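Local atomic coordinates of esterase (PDB entry 3H2G), a protein that hydrolyses ester bonds as a cell wall-degrading esterase that Xanthomonas oryzae uses as a virulence factor on rice. Residues V240-T245 with N308-D313. Residues are numbered along the deposited sequence; the frame is centred on the assembly and turned at random.
Sequences VAMQHT and NPFRQD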
ATOM      1  N   VAL A 240      -2.860  12.153  12.401  1.00  3.74           N
ATOM      2  CA  VAL A 240      -1.941  11.751  13.462  1.00  5.82           C
ATOM      3  C   VAL A 240      -0.558  11.407  12.897  1.00  5.71           C
ATOM      4  O   VAL A 240       0.467  11.818  13.446  1.00  5.86           O
ATOM      5  CB  VAL A 240      -2.509  10.537  14.241  1.00  6.76           C
ATOM      6  CG1 VAL A 240      -1.462   9.966  15.174  1.00 10.35           C
ATOM      7  CG2 VAL A 240      -3.739  10.966  15.035  1.00  6.05           C
ATOM      8  N   ALA A 241      -0.532  10.663  11.794  1.00  4.66           N
ATOM      9  CA  ALA A 241       0.731  10.273  11.174  1.00  4.50           C
ATOM     10  C   ALA A 241       1.486  11.474  10.609  1.00  5.31           C
ATOM     11  O   ALA A 241       2.698  11.587  10.794  1.00  4.43           O
ATOM     12  CB  ALA A 241       0.484   9.244  10.072  1.00  4.97           C
ATOM     13  N   MET A 242       0.780  12.373   9.926  1.00  5.41           N
ATOM     14  CA  MET A 242       1.442  13.544   9.359  1.00  6.06           C
ATOM     15  C   MET A 242       2.014  14.434  10.457  1.00  5.75           C
ATOM     16  O   MET A 242       3.040  15.084  10.259  1.00  6.65           O
ATOM     17  CB  MET A 242       0.478  14.334   8.470  1.00  5.52           C
ATOM     18  CG  MET A 242       0.146  13.634   7.157  1.00  6.23           C
ATOM     19  SD  MET A 242       1.609  13.311   6.135  1.00  6.71           S
ATOM     20  CE  MET A 242       0.931  12.206   4.892  1.00  6.34           C
ATOM     21  N   GLN A 243       1.351  14.466  11.612  1.00  5.46           N
ATOM     22  CA  GLN A 243       1.850  15.258  12.734  1.00  6.18           C
ATOM     23  C   GLN A 243       3.146  14.619  13.245  1.00  6.09           C
ATOM     24  O   GLN A 243       4.110  15.317  13.545  1.00  8.04           O
ATOM     25  CB  GLN A 243       0.809  15.319  13.859  1.00  5.44           C
ATOM     26  CG  GLN A 243       1.334  15.883  15.185  1.00  4.76           C
ATOM     27  CD  GLN A 243       2.016  17.232  15.026  1.00  7.18           C
ATOM     28  OE1 GLN A 243       1.541  18.094  14.291  1.00  7.53           O
ATOM     29  NE2 GLN A 243       3.132  17.422  15.726  1.00  7.02           N
ATOM     30  N   HIS A 244       3.174  13.292  13.335  1.00  6.46           N
ATOM     31  CA  HIS A 244       4.374  12.593  13.798  1.00  7.88           C
ATOM     32  C   HIS A 244       5.529  12.830  12.829  1.00  7.26           C
ATOM     33  O   HIS A 244       6.655  13.131  13.230  1.00  5.74           O
ATOM     34  CB  HIS A 244       4.140  11.081  13.879  1.00  9.47           C
ATOM     35  CG  HIS A 244       3.262  10.649  15.013  1.00 13.67           C
ATOM     36  ND1 HIS A 244       3.502  11.007  16.322  1.00 16.74           N
ATOM     37  CD2 HIS A 244       2.179   9.837  15.038  1.00 15.06           C
ATOM     38  CE1 HIS A 244       2.606  10.432  17.104  1.00 19.31           C
ATOM     39  NE2 HIS A 244       1.792   9.716  16.350  1.00 18.27           N
ATOM     40  N   THR A 245       5.233  12.680  11.545  1.00  6.98           N
ATOM     41  CA  THR A 245       6.231  12.835  10.494  1.00  8.25           C
ATOM     42  C   THR A 245       6.757  14.255  10.314  1.00  8.91           C
ATOM     43  O   THR A 245       7.970  14.472  10.303  1.00 10.56           O
ATOM     44  CB  THR A 245       5.667  12.353   9.136  1.00  8.81           C
ATOM     45  OG1 THR A 245       5.216  10.996   9.261  1.00  8.69           O
ATOM     46  CG2 THR A 245       6.736  12.436   8.045  1.00  6.67           C
ATOM     47  N   ASN A 308      -3.601  25.375   5.102  1.00  5.85           N
ATOM     48  CA  ASN A 308      -3.847  24.471   6.227  1.00  5.26           C
ATOM     49  C   ASN A 308      -2.652  23.513   6.283  1.00  6.43           C
ATOM     50  O   ASN A 308      -2.314  22.885   5.281  1.00  5.55           O
ATOM     51  CB  ASN A 308      -5.143  23.684   6.000  1.00  6.74           C
ATOM     52  CG  ASN A 308      -5.493  22.789   7.173  1.00  6.84           C
ATOM     53  OD1 ASN A 308      -6.236  23.182   8.082  1.00 10.14           O
ATOM     54  ND2 ASN A 308      -4.951  21.584   7.169  1.00  1.07           N
ATOM     55  N   PRO A 309      -2.000  23.390   7.455  1.00  5.62           N
ATOM     56  CA  PRO A 309      -0.834  22.516   7.634  1.00  6.93           C
ATOM     57  C   PRO A 309      -1.022  21.035   7.306  1.00  6.65           C
ATOM     58  O   PRO A 309      -0.112  20.402   6.766  1.00  6.56           O
ATOM     59  CB  PRO A 309      -0.445  22.752   9.096  1.00  7.14           C
ATOM     60  CG  PRO A 309      -1.749  23.082   9.742  1.00  9.52           C
ATOM     61  CD  PRO A 309      -2.385  24.009   8.735  1.00  7.43           C
ATOM     62  N   PHE A 310      -2.180  20.476   7.640  1.00  5.68           N
ATOM     63  CA  PHE A 310      -2.421  19.070   7.334  1.00  5.94           C
ATOM     64  C   PHE A 310      -2.534  18.936   5.821  1.00  5.27           C
ATOM     65  O   PHE A 310      -1.985  18.009   5.225  1.00  4.04           O
ATOM     66  CB  PHE A 310      -3.706  18.578   8.010  1.00  5.31           C
ATOM     67  CG  PHE A 310      -4.133  17.206   7.574  1.00  7.40           C
ATOM     68  CD1 PHE A 310      -3.252  16.127   7.650  1.00  5.59           C
ATOM     69  CD2 PHE A 310      -5.417  16.992   7.075  1.00  6.57           C
ATOM     70  CE1 PHE A 310      -3.646  14.850   7.230  1.00  4.73           C
ATOM     71  CE2 PHE A 310      -5.820  15.724   6.655  1.00  7.60           C
ATOM     72  CZ  PHE A 310      -4.931  14.651   6.731  1.00  5.56           C
ATOM     73  N   ARG A 311      -3.239  19.880   5.205  1.00  4.93           N
ATOM     74  CA  ARG A 311      -3.413  19.884   3.759  1.00  5.77           C
ATOM     75  C   ARG A 311      -2.050  19.982   3.072  1.00  6.53           C
ATOM     76  O   ARG A 311      -1.791  19.287   2.085  1.00  5.88           O
ATOM     77  CB  ARG A 311      -4.298  21.060   3.349  1.00  5.84           C
ATOM     78  CG  ARG A 311      -4.647  21.097   1.878  1.00  8.30           C
ATOM     79  CD  ARG A 311      -5.761  22.097   1.635  1.00  7.99           C
ATOM     80  NE  ARG A 311      -5.930  22.402   0.216  1.00  7.29           N
ATOM     81  CZ  ARG A 311      -6.882  23.198  -0.258  1.00  6.98           C
ATOM     82  NH1 ARG A 311      -7.749  23.758   0.577  1.00  5.11           N
ATOM     83  NH2 ARG A 311      -6.953  23.452  -1.560  1.00  7.99           N
ATOM     84  N   GLN A 312      -1.182  20.846   3.597  1.00  6.76           N
ATOM     85  CA  GLN A 312       0.164  21.023   3.052  1.00  8.06           C
ATOM     86  C   GLN A 312       0.952  19.717   3.123  1.00  7.38           C
ATOM     87  O   GLN A 312       1.685  19.373   2.200  1.00  6.84           O
ATOM     88  CB  GLN A 312       0.922  22.102   3.834  1.00 10.63           C
ATOM     89  CG  GLN A 312       0.494  23.540   3.549  1.00 13.70           C
ATOM     90  CD  GLN A 312       1.033  24.063   2.233  1.00 18.04           C
ATOM     91  OE1 GLN A 312       2.204  23.858   1.903  1.00 19.96           O
ATOM     92  NE2 GLN A 312       0.188  24.757   1.478  1.00 19.26           N
ATOM     93  N   ASP A 313       0.810  18.997   4.232  1.00  7.04           N
ATOM     94  CA  ASP A 313       1.517  17.735   4.392  1.00  6.64           C
ATOM     95  C   ASP A 313       1.007  16.695   3.398  1.00  4.83           C
ATOM     96  O   ASP A 313       1.776  15.870   2.901  1.00  5.34           O
ATOM     97  CB  ASP A 313       1.378  17.220   5.828  1.00  5.43           C
ATOM     98  CG  ASP A 313       2.097  18.103   6.837  1.00  6.98           C
ATOM     99  OD1 ASP A 313       2.922  18.948   6.420  1.00  5.16           O
ATOM    100  OD2 ASP A 313       1.847  17.944   8.048  1.00  4.15           O
TER
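Met-242 carries this contact from the side of helix 231-246, meeting Phe-310 and Asp-313 of helix 309-316. Its side chain starts toward the partner helix. CG lies anti to its own carbonyl carbon (chi1 -71°), and the chain then bends at chi2. The bend lays SD along Asp-313, with SD 3.9 Å from Asp-313 CB.

Met-242 CG meets the edge of the Phe-310 ring, near its plane, at 4.0 Å from CE1. The two side chains cross at about a right angle. Phe-310 CG is anti to the backbone N (chi1 171°), which swings the ring across to helix 231-246. There it also touches Ala-238 and Ile-239, one turn earlier. Phe-302 of helix 296-304 meets the same ring, with the planes about 35° apart.

Met-242 and Asp-313 run past each other in opposite directions. Met-242 CB lies 3.9 Å from Asp-313 OD2 and also touches Asp-313 CB. The same carboxylate oxygen stands 3.8 Å from Met-242 O. One residue on, Gln-243 turns to the loop after its helix, where OE1 accepts hydrogen bonds from Ile-249 N and Tyr-250 N. That loop also supplies Asn-248, whose ND2 hydrogen-bonds to Asp-313 OD1.

The contact, centred about 19 Å from the centre of the chain, joins two helices. Both lie in the insertion of helices and loops between strands 198-205 and 328-332 of a probable alpha/beta-hydrolase fold. No hydrogen bond links the two segments directly. Their cohesion is therefore mainly van der Waals, while the buried carboxylate of Asp-313 draws its polar support from Asn-248.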